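Local coordinates for PDZ domain protein (Parabacteroides distasonis, PDB 4L8N) that is of unknown function but binds magnesium and carries PDZ domains, which probably recognise peptides or other proteins, beside a DUF4136 domain, at residues Q125-P130 with V282-M287; T162-C167 with I188-F193; Y192-N197 with E266-S271; G245-D250 with G256-E261; C262-L267 with D275-V280. All blocks are in the same frame, centred on the assembly; numbering follows the deposited sequence.

Overall arrangement
All five contacts meet on the large mixed sheet. Interaction 4 is the extensive one, a hairpin between strands 240-250 and 258-268 held by backbone bonds and two salt bridges. The others join side chains more sparingly. Interactions 1 and 5 are buried and both use helix 274-285, against strand 123-135 through apolar groups alone and against strand 258-268 through a phenolic hydrogen bond; their centres lie about 10 Å apart. Interaction 2 sets helix 158-175 on strand 186-196, apolar on one flank and bridged by a water on the other. Interaction 3, partly exposed, spans the ends of strands 186-196 and 258-268 near a magnesium site and shares Glu266 and Leu267 with interaction 5.

Interaction 1. Residues Q125-P130 with V282-M287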
# COMPACT_ATOMS: atom_id res chain seq x y z
N GLN A 125 14.79 17.51 9.53
CA GLN A 125 14.55 16.61 8.41
C GLN A 125 13.19 15.93 8.58
O GLN A 125 12.68 15.81 9.69
CB GLN A 125 15.68 15.58 8.30
CG GLN A 125 16.98 16.15 7.77
CD GLN A 125 18.05 15.10 7.81
OE1 GLN A 125 18.00 14.11 7.07
NE2 GLN A 125 19.03 15.28 8.68
N GLU A 126 12.60 15.53 7.45
CA GLU A 126 11.32 14.86 7.33
C GLU A 126 11.51 13.57 6.59
O GLU A 126 12.41 13.48 5.75
CB GLU A 126 10.31 15.72 6.56
CG GLU A 126 9.71 16.89 7.32
CD GLU A 126 9.14 18.00 6.45
OE1 GLU A 126 9.39 18.00 5.22
OE2 GLU A 126 8.48 18.91 7.02
N PHE A 127 10.66 12.59 6.89
CA PHE A 127 10.61 11.29 6.23
C PHE A 127 9.20 10.69 6.37
O PHE A 127 8.44 11.08 7.27
CB PHE A 127 11.67 10.34 6.75
CG PHE A 127 11.61 9.99 8.21
CD1 PHE A 127 12.23 10.79 9.17
CD2 PHE A 127 11.03 8.79 8.63
CE1 PHE A 127 12.21 10.43 10.52
CE2 PHE A 127 11.02 8.43 9.98
CZ PHE A 127 11.61 9.25 10.91
N VAL A 128 8.83 9.80 5.44
CA VAL A 128 7.52 9.17 5.39
C VAL A 128 7.73 7.66 5.46
O VAL A 128 8.65 7.14 4.80
CB VAL A 128 6.69 9.61 4.14
CG1 VAL A 128 5.26 9.13 4.27
CG2 VAL A 128 6.70 11.12 3.96
N CYS A 129 6.90 6.96 6.28
CA CYS A 129 7.00 5.50 6.45
C CYS A 129 5.81 4.79 5.83
O CYS A 129 4.66 5.26 5.90
CB CYS A 129 7.15 5.13 7.92
SG CYS A 129 8.71 5.66 8.65
N PRO A 130 6.07 3.60 5.22
CA PRO A 130 4.97 2.87 4.57
C PRO A 130 4.27 2.01 5.61
O PRO A 130 4.37 0.78 5.61
CB PRO A 130 5.69 2.07 3.48
CG PRO A 130 7.05 1.82 4.04
CD PRO A 130 7.35 2.88 5.09
N VAL A 282 9.64 -0.49 15.19
CA VAL A 282 8.69 -0.65 16.31
C VAL A 282 8.47 0.74 17.01
O VAL A 282 7.30 1.13 17.18
CB VAL A 282 9.11 -1.75 17.35
CG1 VAL A 282 8.46 -1.53 18.72
CG2 VAL A 282 8.80 -3.15 16.82
N PRO A 283 9.54 1.51 17.38
CA PRO A 283 9.31 2.82 18.04
C PRO A 283 8.58 3.85 17.14
O PRO A 283 7.81 4.66 17.65
CB PRO A 283 10.72 3.31 18.41
CG PRO A 283 11.60 2.11 18.32
CD PRO A 283 10.99 1.23 17.28
N LEU A 284 8.82 3.83 15.83
CA LEU A 284 8.13 4.75 14.90
C LEU A 284 6.66 4.33 14.72
O LEU A 284 5.77 5.18 14.78
CB LEU A 284 8.84 4.82 13.53
CG LEU A 284 10.28 5.32 13.49
CD1 LEU A 284 10.89 5.02 12.14
CD2 LEU A 284 10.37 6.83 13.83
N MSE A 285 6.40 3.02 14.52
CA MSE A 285 5.07 2.41 14.39
C MSE A 285 4.19 2.64 15.61
O MSE A 285 3.00 2.93 15.46
CB MSE A 285 5.21 0.91 14.15
CG MSE A 285 5.68 0.57 12.76
SE MSE A 285 6.17 -1.28 12.54
CE MSE A 285 4.47 -2.00 12.72
N CYS A 286 4.75 2.49 16.82
CA CYS A 286 3.99 2.63 18.07
C CYS A 286 3.74 4.08 18.48
O CYS A 286 2.96 4.30 19.42
CB CYS A 286 4.64 1.85 19.19
SG CYS A 286 4.58 0.06 18.94
N MSE A 287 4.31 5.07 17.76
CA MSE A 287 4.02 6.48 18.06
C MSE A 287 2.54 6.79 17.79
O MSE A 287 2.01 7.78 18.30
CB MSE A 287 4.94 7.42 17.28
CG MSE A 287 6.22 7.73 18.03
SE MSE A 287 7.48 8.86 17.06
CE MSE A 287 6.52 10.40 17.15
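Leu284, near the end of helix 274-285, reaches across to Phe127 and Cys129 of strand 123-135. Its CB points toward the strand, and CG lies beside the backbone N and anti to the carbonyl carbon (chi1 -61°), which carries the fork of the side chain out to the two residues. There the methyls divide the work. CD1 settles between both partners, 4.0 Å from Phe127 CE2 and 4.2 Å from Cys129 SG. The other branch, CD2, goes to the far end of the ring and stands 4.0 Å from Phe127 CZ, at the ring edge and close to its plane. The phenyl group and the leucine approach from opposite directions, and the rim of the ring rather than a face receives the methyl. Cys129 SG also lies in the plane of that ring, at its edge, and thus the thiol and the leucine methyl both border its rim. The contact is wholly apolar and buried, but small, about 100 Å² in all, and the helix backbone stays well back: the CA atoms of Cys129 and Leu284 are 8.6 Å apart. Strand 298-309 completes the surroundings, for Phe300 meets the Phe127 ring at a shallow angle and also touches Cys129 and Leu284, while Tyr214 of the second subunit packs on Phe127. Further round the helix, Val282 rests on helix 158-175 and Met285 on strand 240-250.

Interaction 2. Residues T162-C167 with I188-F193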
# COMPACT_ATOMS: atom_id res chain seq x y z
N THR A 162 11.52 -13.00 20.03
CA THR A 162 11.92 -12.50 21.34
C THR A 162 12.44 -11.07 21.19
O THR A 162 12.13 -10.24 22.05
CB THR A 162 12.94 -13.44 21.97
OG1 THR A 162 12.29 -14.69 22.18
CG2 THR A 162 13.47 -12.94 23.31
N VAL A 163 13.18 -10.77 20.10
CA VAL A 163 13.72 -9.43 19.83
C VAL A 163 12.56 -8.47 19.59
O VAL A 163 12.50 -7.43 20.26
CB VAL A 163 14.74 -9.42 18.65
CG1 VAL A 163 15.15 -7.99 18.27
CG2 VAL A 163 15.97 -10.25 19.00
N ILE A 164 11.65 -8.83 18.67
CA ILE A 164 10.44 -8.07 18.33
C ILE A 164 9.64 -7.72 19.61
O ILE A 164 9.44 -6.55 19.89
CB ILE A 164 9.56 -8.85 17.30
CG1 ILE A 164 10.29 -9.08 15.96
CG2 ILE A 164 8.23 -8.12 17.06
CD1 ILE A 164 9.55 -10.04 14.96
N ASN A 165 9.25 -8.73 20.40
CA ASN A 165 8.46 -8.56 21.62
C ASN A 165 9.18 -7.70 22.69
O ASN A 165 8.52 -6.95 23.40
CB ASN A 165 8.07 -9.92 22.18
CG ASN A 165 7.10 -10.70 21.33
OD1 ASN A 165 6.47 -10.19 20.38
ND2 ASN A 165 6.88 -11.95 21.69
N GLU A 166 10.51 -7.78 22.77
CA GLU A 166 11.29 -6.95 23.69
C GLU A 166 11.21 -5.47 23.29
O GLU A 166 11.13 -4.62 24.17
CB GLU A 166 12.75 -7.42 23.73
CG GLU A 166 13.05 -8.44 24.82
CD GLU A 166 14.46 -9.01 24.82
OE1 GLU A 166 15.42 -8.26 24.55
OE2 GLU A 166 14.59 -10.22 25.13
N CYS A 167 11.19 -5.18 21.96
CA CYS A 167 11.06 -3.82 21.42
C CYS A 167 9.68 -3.26 21.73
O CYS A 167 9.57 -2.12 22.20
CB CYS A 167 11.33 -3.79 19.91
SG CYS A 167 13.02 -4.22 19.44
N ILE A 188 -0.67 -9.01 22.44
CA ILE A 188 0.10 -8.48 21.30
C ILE A 188 0.51 -9.64 20.40
O ILE A 188 0.99 -10.67 20.88
CB ILE A 188 1.29 -7.54 21.71
CG1 ILE A 188 0.79 -6.13 22.11
CG2 ILE A 188 2.26 -7.35 20.54
CD1 ILE A 188 0.28 -5.99 23.41
N GLN A 189 0.27 -9.49 19.10
CA GLN A 189 0.59 -10.48 18.07
C GLN A 189 1.39 -9.83 16.94
O GLN A 189 1.06 -8.74 16.48
CB GLN A 189 -0.70 -11.11 17.51
CG GLN A 189 -0.50 -12.48 16.83
CD GLN A 189 -1.78 -13.32 16.82
OE1 GLN A 189 -2.74 -13.07 16.06
NE2 GLN A 189 -1.82 -14.36 17.67
N THR A 190 2.47 -10.49 16.51
CA THR A 190 3.25 -9.96 15.40
C THR A 190 3.26 -10.92 14.26
O THR A 190 3.24 -12.14 14.44
CB THR A 190 4.67 -9.54 15.78
OG1 THR A 190 5.35 -10.59 16.47
CG2 THR A 190 4.68 -8.29 16.60
N PHE A 191 3.25 -10.34 13.09
CA PHE A 191 3.37 -11.05 11.84
C PHE A 191 4.51 -10.39 11.04
O PHE A 191 4.78 -9.20 11.18
CB PHE A 191 2.03 -11.12 11.09
CG PHE A 191 1.34 -9.80 10.84
CD1 PHE A 191 0.70 -9.12 11.87
CD2 PHE A 191 1.29 -9.26 9.56
CE1 PHE A 191 0.02 -7.92 11.62
CE2 PHE A 191 0.60 -8.08 9.31
CZ PHE A 191 -0.03 -7.42 10.34
N TYR A 192 5.21 -11.20 10.26
CA TYR A 192 6.37 -10.77 9.47
C TYR A 192 6.57 -11.70 8.30
O TYR A 192 6.16 -12.86 8.34
CB TYR A 192 7.65 -10.71 10.35
CG TYR A 192 7.84 -11.94 11.21
CD1 TYR A 192 8.44 -13.09 10.70
CD2 TYR A 192 7.36 -11.98 12.52
CE1 TYR A 192 8.56 -14.24 11.47
CE2 TYR A 192 7.51 -13.11 13.31
CZ TYR A 192 8.10 -14.25 12.78
OH TYR A 192 8.24 -15.38 13.54
N PHE A 193 7.22 -11.19 7.27
CA PHE A 193 7.55 -11.91 6.05
C PHE A 193 8.75 -11.25 5.39
O PHE A 193 8.84 -10.02 5.36
CB PHE A 193 6.34 -11.93 5.09
CG PHE A 193 6.56 -12.59 3.75
CD1 PHE A 193 6.33 -13.96 3.58
CD2 PHE A 193 6.98 -11.85 2.64
CE1 PHE A 193 6.52 -14.57 2.32
CE2 PHE A 193 7.19 -12.47 1.39
CZ PHE A 193 6.94 -13.83 1.24
O HOH W 1 4.17 -11.16 19.28
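Ile164 of helix 158-175 meets Thr190 and Tyr192 of strand 186-196, and its two branches make the close part of the contact. CG2 lies 3.6 Å from Thr190 CG2, methyl against methyl, where the two side chains pass alongside, running opposite ways. With CG1 beside the backbone N (chi1 -62°), the longer branch runs on to place CD1 3.8 Å from Tyr192 CD2, at an oblique approach to the ring. An alanine at Ile164 is likely to open a gap between helix and sheet, losing both the CD1 contact with the Tyr192 ring and the methyl contact with Thr190. The Asn165 flank is looser: OD1 stands 4.1 Å from Thr190 OG1, and a water joins them, donating to Asn165 OD1 at 2.7 Å and hydrogen-bonded to Thr190 OG1 at 3.1 Å. The hydroxyl of Tyr192 is held by Glu161 on the same helix. The directions of the two segments differ by 131°, and they are joined by direct apolar contact at Ile164 and by a water-mediated link at Asn165.

Interaction 3. Residues Y192-N197 with E266-S271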
# COMPACT_ATOMS: atom_id res chain seq x y z
N TYR A 192 5.21 -11.20 10.26
CA TYR A 192 6.37 -10.77 9.47
C TYR A 192 6.57 -11.70 8.30
O TYR A 192 6.16 -12.86 8.34
CB TYR A 192 7.65 -10.71 10.35
CG TYR A 192 7.84 -11.94 11.21
CD1 TYR A 192 8.44 -13.09 10.70
CD2 TYR A 192 7.36 -11.98 12.52
CE1 TYR A 192 8.56 -14.24 11.47
CE2 TYR A 192 7.51 -13.11 13.31
CZ TYR A 192 8.10 -14.25 12.78
OH TYR A 192 8.24 -15.38 13.54
N PHE A 193 7.22 -11.19 7.27
CA PHE A 193 7.55 -11.91 6.05
C PHE A 193 8.75 -11.25 5.39
O PHE A 193 8.84 -10.02 5.36
CB PHE A 193 6.34 -11.93 5.09
CG PHE A 193 6.56 -12.59 3.75
CD1 PHE A 193 6.33 -13.96 3.58
CD2 PHE A 193 6.98 -11.85 2.64
CE1 PHE A 193 6.52 -14.57 2.32
CE2 PHE A 193 7.19 -12.47 1.39
CZ PHE A 193 6.94 -13.83 1.24
N PHE A 194 9.64 -12.07 4.84
CA PHE A 194 10.79 -11.65 4.05
C PHE A 194 11.12 -12.72 3.01
O PHE A 194 11.47 -13.86 3.37
CB PHE A 194 12.03 -11.28 4.88
CG PHE A 194 13.10 -10.65 4.03
CD1 PHE A 194 13.03 -9.30 3.68
CD2 PHE A 194 14.15 -11.40 3.51
CE1 PHE A 194 13.99 -8.72 2.86
CE2 PHE A 194 15.12 -10.82 2.70
CZ PHE A 194 15.04 -9.48 2.38
N ASP A 195 11.00 -12.34 1.73
CA ASP A 195 11.30 -13.19 0.59
C ASP A 195 11.49 -12.35 -0.67
O ASP A 195 11.28 -11.13 -0.65
CB ASP A 195 10.19 -14.24 0.39
CG ASP A 195 10.60 -15.42 -0.47
OD1 ASP A 195 11.68 -16.01 -0.21
OD2 ASP A 195 9.84 -15.75 -1.42
N LYS A 196 11.92 -13.02 -1.77
CA LYS A 196 12.16 -12.41 -3.07
C LYS A 196 10.84 -12.01 -3.71
O LYS A 196 9.82 -12.65 -3.47
CB LYS A 196 12.94 -13.36 -3.98
N ASN A 197 10.86 -10.94 -4.50
CA ASN A 197 9.71 -10.45 -5.24
C ASN A 197 9.58 -11.27 -6.56
O ASN A 197 10.53 -11.26 -7.36
CB ASN A 197 9.86 -8.95 -5.52
CG ASN A 197 8.85 -8.30 -6.46
OD1 ASN A 197 7.78 -8.83 -6.78
ND2 ASN A 197 9.16 -7.10 -6.92
N GLU A 266 7.55 -2.93 2.96
CA GLU A 266 8.76 -2.33 2.42
C GLU A 266 9.24 -2.99 1.12
O GLU A 266 9.27 -4.22 1.03
CB GLU A 266 9.85 -2.45 3.51
CG GLU A 266 10.78 -1.26 3.60
CD GLU A 266 10.17 0.02 4.12
OE1 GLU A 266 9.90 0.09 5.34
OE2 GLU A 266 10.04 0.98 3.32
N LEU A 267 9.58 -2.17 0.10
CA LEU A 267 10.13 -2.67 -1.18
C LEU A 267 11.65 -2.61 -1.11
O LEU A 267 12.24 -1.52 -1.05
CB LEU A 267 9.61 -1.91 -2.42
CG LEU A 267 8.13 -2.08 -2.79
CD1 LEU A 267 7.85 -1.40 -4.11
CD2 LEU A 267 7.74 -3.54 -2.91
N LEU A 268 12.29 -3.78 -1.08
CA LEU A 268 13.72 -3.88 -0.86
C LEU A 268 14.59 -4.14 -2.09
O LEU A 268 14.25 -4.94 -2.98
CB LEU A 268 14.01 -4.95 0.17
CG LEU A 268 14.18 -4.41 1.57
CD1 LEU A 268 12.86 -4.06 2.20
CD2 LEU A 268 14.84 -5.41 2.42
N GLU A 269 15.76 -3.49 -2.05
CA GLU A 269 16.86 -3.53 -3.02
C GLU A 269 17.80 -4.70 -2.68
O GLU A 269 18.21 -5.42 -3.60
CB GLU A 269 17.65 -2.20 -3.04
CG GLU A 269 16.79 -0.95 -3.14
CD GLU A 269 17.57 0.34 -3.29
OE1 GLU A 269 17.99 0.92 -2.26
OE2 GLU A 269 17.76 0.79 -4.44
N ASP A 270 18.13 -4.90 -1.38
CA ASP A 270 19.01 -6.00 -0.93
C ASP A 270 18.34 -6.84 0.14
O ASP A 270 17.22 -6.54 0.55
CB ASP A 270 20.35 -5.45 -0.39
CG ASP A 270 21.19 -4.68 -1.39
OD1 ASP A 270 21.68 -5.32 -2.36
OD2 ASP A 270 21.37 -3.46 -1.19
N SER A 271 19.05 -7.89 0.61
CA SER A 271 18.61 -8.73 1.71
C SER A 271 18.66 -7.90 3.00
O SER A 271 19.54 -7.04 3.14
CB SER A 271 19.49 -9.97 1.83
OG SER A 271 19.09 -10.79 2.91
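At the end of the sheet where strands 186-196 and 258-268 flank strand 240-250, Phe194 leans across the central strand to reach Leu268 and Ser271, beside the magnesium-binding Asp270. With chi1 at -171°, CG of Phe194 stands opposite the backbone N and next to the carbonyl carbon, which carries the ring across strand 240-250. Its CE1 lies 3.4 Å from Leu268 CD2; the methyl comes to the ring edge, and the two side chains cross at about a right angle. Farther along the rim, Phe194 CZ is 3.7 Å from Ser271 CA, approached obliquely, and 4.1 Å from Asp270 O near the ring plane. The hydroxyl OG of Ser271 stays 4.0 Å from Phe194 CE2. Replacing Phe194 with an alanine would probably leave Leu268 CD2 without one of its aromatic neighbours, and the Tyr240 ring without its partner. Asp270 and Glu239 are both magnesium-binding residues, their side chains about 5 Å apart, and a magnesium ion lies about 4 Å from that of Asp270. Strand 240-250 supplies Tyr240, whose ring meets that of Phe194 at a shallow angle, and Leu242. Leu274 of helix 274-285 also touches the phenyl ring, and Phe228 of the second subunit packs on Leu268.

Interaction 4. Residues G245-D250 with G256-E261; sequences GIRIID and GRVLWE
Ile248 and Trp260 pack together on one face of the antiparallel beta hairpin formed by strands 240-250 and 258-268. Ile248 CD1 comes obliquely to the indole, 3.6 Å from Trp260 CE3, while Ile246 CG2 sits at the edge of the ring; the indole NE1 bonds to Thr292. On the other face lie Ile249 and Val258, with Val258 CG1 3.8 Å from Arg247 CG. There Arg247 and Glu261 run alongside in the same direction with their planes 87° apart, and their salt bridge is tentative, its NE-OE1 bond being weak in angle; Arg247 also makes a cation-pi contact with Phe191. A beta bulge shifts the register by one between Ile248 and Ile249, with Leu259 N giving its hydrogen to Ile248 O and Ile248 N bonding to Trp260 O. Toward the turn, Asp250 and Arg257 form a second salt bridge, with planes 36° apart. Asp250 also accepts backbone bonds from Lys252, Asp253 and Ile254. Arg257 NH2 meets Asp250 OD2 at 2.8 Å from above the carboxylate plane.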
# COMPACT_ATOMS: atom_id res chain seq x y z
N GLY A 245 4.34 -6.45 10.98
CA GLY A 245 3.13 -5.95 11.61
C GLY A 245 3.00 -6.20 13.10
O GLY A 245 3.57 -7.16 13.63
N ILE A 246 2.26 -5.30 13.77
CA ILE A 246 1.91 -5.38 15.19
C ILE A 246 0.37 -5.41 15.25
O ILE A 246 -0.29 -4.58 14.61
CB ILE A 246 2.54 -4.24 16.07
CG1 ILE A 246 4.08 -4.15 15.91
CG2 ILE A 246 2.15 -4.37 17.55
CD1 ILE A 246 4.73 -2.82 16.46
N ARG A 247 -0.18 -6.39 15.99
CA ARG A 247 -1.61 -6.57 16.19
C ARG A 247 -1.91 -6.46 17.67
O ARG A 247 -1.31 -7.18 18.47
CB ARG A 247 -2.06 -7.94 15.63
CG ARG A 247 -3.51 -7.98 15.13
CD ARG A 247 -3.87 -9.32 14.49
NE ARG A 247 -4.03 -9.22 13.03
CZ ARG A 247 -3.25 -9.83 12.14
NH1 ARG A 247 -2.25 -10.60 12.55
NH2 ARG A 247 -3.47 -9.67 10.84
N ILE A 248 -2.82 -5.50 18.06
CA ILE A 248 -3.19 -5.31 19.49
C ILE A 248 -4.64 -5.84 19.67
O ILE A 248 -5.60 -5.19 19.24
CB ILE A 248 -3.01 -3.85 20.03
CG1 ILE A 248 -1.53 -3.39 19.95
CG2 ILE A 248 -3.59 -3.71 21.47
CD1 ILE A 248 -1.25 -1.93 20.43
N ILE A 249 -4.77 -7.06 20.25
CA ILE A 249 -6.06 -7.74 20.36
C ILE A 249 -6.68 -7.60 21.76
O ILE A 249 -6.07 -8.00 22.76
CB ILE A 249 -5.94 -9.26 19.96
CG1 ILE A 249 -5.29 -9.45 18.57
CG2 ILE A 249 -7.29 -9.97 20.02
CD1 ILE A 249 -4.16 -10.39 18.60
N ASP A 250 -7.92 -7.10 21.81
CA ASP A 250 -8.76 -6.94 23.00
C ASP A 250 -9.06 -8.30 23.62
O ASP A 250 -9.46 -9.23 22.90
CB ASP A 250 -10.07 -6.25 22.58
CG ASP A 250 -11.12 -6.01 23.65
OD1 ASP A 250 -10.83 -6.24 24.85
OD2 ASP A 250 -12.24 -5.56 23.29
N GLY A 256 -11.12 -10.87 21.26
CA GLY A 256 -10.78 -11.27 19.90
C GLY A 256 -10.80 -10.15 18.89
O GLY A 256 -10.25 -10.29 17.79
N ARG A 257 -11.46 -9.02 19.23
CA ARG A 257 -11.55 -7.80 18.41
C ARG A 257 -10.19 -7.16 18.32
O ARG A 257 -9.55 -6.91 19.35
CB ARG A 257 -12.58 -6.82 19.02
CG ARG A 257 -12.65 -5.44 18.37
CD ARG A 257 -13.66 -4.53 19.05
NE ARG A 257 -13.29 -4.25 20.44
CZ ARG A 257 -13.84 -3.31 21.21
NH1 ARG A 257 -14.82 -2.55 20.74
NH2 ARG A 257 -13.42 -3.14 22.46
N VAL A 258 -9.72 -6.90 17.09
CA VAL A 258 -8.45 -6.21 16.88
C VAL A 258 -8.73 -4.72 17.07
O VAL A 258 -9.57 -4.15 16.35
CB VAL A 258 -7.80 -6.53 15.51
CG1 VAL A 258 -6.54 -5.69 15.30
CG2 VAL A 258 -7.48 -8.02 15.40
N LEU A 259 -8.09 -4.13 18.08
CA LEU A 259 -8.26 -2.72 18.43
C LEU A 259 -7.44 -1.83 17.52
O LEU A 259 -7.93 -0.80 17.04
CB LEU A 259 -7.85 -2.45 19.90
CG LEU A 259 -8.58 -3.22 21.00
CD1 LEU A 259 -7.90 -2.98 22.30
CD2 LEU A 259 -10.02 -2.76 21.15
N TRP A 260 -6.21 -2.22 17.29
CA TRP A 260 -5.22 -1.47 16.55
C TRP A 260 -4.24 -2.43 15.90
O TRP A 260 -3.81 -3.42 16.53
CB TRP A 260 -4.49 -0.53 17.55
CG TRP A 260 -3.49 0.43 16.97
CD1 TRP A 260 -3.70 1.74 16.69
CD2 TRP A 260 -2.08 0.21 16.82
NE1 TRP A 260 -2.52 2.34 16.30
CE2 TRP A 260 -1.51 1.42 16.37
CE3 TRP A 260 -1.24 -0.91 17.01
CZ2 TRP A 260 -0.15 1.56 16.12
CZ3 TRP A 260 0.10 -0.78 16.71
CH2 TRP A 260 0.65 0.45 16.32
N GLU A 261 -3.90 -2.15 14.63
CA GLU A 261 -2.98 -2.94 13.82
C GLU A 261 -2.17 -2.00 12.96
O GLU A 261 -2.72 -1.07 12.38
CB GLU A 261 -3.76 -3.97 12.96
CG GLU A 261 -2.88 -5.03 12.29
CD GLU A 261 -3.59 -6.15 11.53
OE1 GLU A 261 -4.41 -6.86 12.15
OE2 GLU A 261 -3.29 -6.35 10.34

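Interaction 5. Residues C262-L267 with D275-V280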
# COMPACT_ATOMS: atom_id res chain seq x y z
N CYS A 262 -0.86 -2.21 12.95
CA CYS A 262 0.08 -1.44 12.15
C CYS A 262 0.94 -2.40 11.36
O CYS A 262 1.55 -3.32 11.93
CB CYS A 262 0.92 -0.49 12.98
SG CYS A 262 1.86 0.72 12.00
N GLU A 263 0.89 -2.25 10.03
CA GLU A 263 1.59 -3.10 9.07
C GLU A 263 2.51 -2.27 8.20
O GLU A 263 2.09 -1.30 7.57
CB GLU A 263 0.58 -3.87 8.20
CG GLU A 263 1.13 -5.09 7.49
CD GLU A 263 0.17 -5.74 6.52
OE1 GLU A 263 -0.85 -6.32 6.96
OE2 GLU A 263 0.47 -5.71 5.30
N ALA A 264 3.77 -2.63 8.20
CA ALA A 264 4.79 -2.02 7.36
C ALA A 264 5.08 -2.95 6.18
O ALA A 264 5.30 -4.16 6.37
CB ALA A 264 6.06 -1.77 8.16
N ASN A 265 4.99 -2.39 4.96
CA ASN A 265 5.28 -3.10 3.72
C ASN A 265 6.35 -2.33 2.98
O ASN A 265 6.14 -1.21 2.50
CB ASN A 265 4.03 -3.31 2.89
CG ASN A 265 3.10 -4.32 3.52
OD1 ASN A 265 3.36 -5.54 3.52
ND2 ASN A 265 1.99 -3.83 4.09
N GLU A 266 7.55 -2.93 2.96
CA GLU A 266 8.76 -2.33 2.42
C GLU A 266 9.24 -2.99 1.12
O GLU A 266 9.27 -4.22 1.03
CB GLU A 266 9.85 -2.45 3.51
CG GLU A 266 10.78 -1.26 3.60
CD GLU A 266 10.17 0.02 4.12
OE1 GLU A 266 9.90 0.09 5.34
OE2 GLU A 266 10.04 0.98 3.32
N LEU A 267 9.58 -2.17 0.10
CA LEU A 267 10.13 -2.67 -1.18
C LEU A 267 11.65 -2.61 -1.11
O LEU A 267 12.24 -1.52 -1.05
CB LEU A 267 9.61 -1.91 -2.42
CG LEU A 267 8.13 -2.08 -2.79
CD1 LEU A 267 7.85 -1.40 -4.11
CD2 LEU A 267 7.74 -3.54 -2.91
N ASP A 275 14.86 -8.55 12.47
CA ASP A 275 15.15 -8.10 13.84
C ASP A 275 15.64 -6.66 13.82
O ASP A 275 15.14 -5.84 14.61
CB ASP A 275 16.13 -9.04 14.59
CG ASP A 275 17.40 -9.47 13.87
OD1 ASP A 275 17.96 -8.66 13.10
OD2 ASP A 275 17.91 -10.57 14.17
N GLU A 276 16.55 -6.33 12.88
CA GLU A 276 17.09 -4.99 12.69
C GLU A 276 15.97 -4.04 12.28
O GLU A 276 15.86 -2.95 12.85
CB GLU A 276 18.24 -4.98 11.67
CG GLU A 276 19.55 -5.49 12.26
CD GLU A 276 20.73 -5.67 11.32
OE1 GLU A 276 20.85 -4.91 10.33
OE2 GLU A 276 21.58 -6.53 11.62
N TYR A 277 15.10 -4.50 11.37
CA TYR A 277 13.94 -3.75 10.89
C TYR A 277 13.02 -3.39 12.08
O TYR A 277 12.66 -2.21 12.21
CB TYR A 277 13.17 -4.53 9.78
CG TYR A 277 12.10 -3.65 9.16
CD1 TYR A 277 12.40 -2.81 8.10
CD2 TYR A 277 10.82 -3.57 9.71
CE1 TYR A 277 11.46 -1.92 7.59
CE2 TYR A 277 9.87 -2.68 9.21
CZ TYR A 277 10.21 -1.84 8.16
OH TYR A 277 9.30 -0.92 7.69
N ALA A 278 12.63 -4.40 12.91
CA ALA A 278 11.76 -4.23 14.10
C ALA A 278 12.37 -3.22 15.10
O ALA A 278 11.67 -2.29 15.53
CB ALA A 278 11.53 -5.58 14.80
N ARG A 279 13.69 -3.35 15.41
CA ARG A 279 14.41 -2.46 16.32
C ARG A 279 14.26 -0.99 15.92
O ARG A 279 14.04 -0.16 16.80
CB ARG A 279 15.91 -2.81 16.37
CG ARG A 279 16.23 -4.02 17.20
CD ARG A 279 17.69 -4.02 17.59
NE ARG A 279 18.11 -5.32 18.13
CZ ARG A 279 17.99 -5.68 19.40
NH1 ARG A 279 17.47 -4.84 20.30
NH2 ARG A 279 18.40 -6.88 19.80
N VAL A 280 14.35 -0.68 14.60
CA VAL A 280 14.25 0.68 14.07
C VAL A 280 12.80 1.17 14.02
O VAL A 280 12.53 2.28 14.46
CB VAL A 280 14.93 0.78 12.66
CG1 VAL A 280 14.76 2.16 12.02
CG2 VAL A 280 16.40 0.42 12.73
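Helix 274-285 stands well off strand 258-268 here, the CA atoms of Ala264 and Ala278 being 9.9 Å apart, and one long side chain bridges the distance. Tyr277 reaches from the helix with CG anti to the backbone N (chi1 -171°), bringing its phenol to Ala264 and Glu266. The hydroxyl donates to Glu266: Tyr277 OH lies 2.6 Å from Glu266 OE1, nearly in line with the carboxylate C-O bond and in the plane of the ring. A bend of the glutamate chain at chi2 (69°) brings the carboxylate to the phenol, and its plane is turned 49° from that of the ring. Ala264 flanks the phenol on its other rim, CB standing 3.4 Å from Tyr277 OH and 4.1 Å from Tyr277 CE2. In this part of the DUF4136 domain, the strand turns into the helix through a short link, and the helix lies over the sheet face that carries Ala264 and Glu266. The second oxygen of Glu266, OE2, forms a salt bridge with Arg215 of the second subunit; the one carboxylate thereby joins helix, strand and dimer partner, and the arginine would probably favour its charged form. His281, one turn farther on, stacks with the Tyr277 ring.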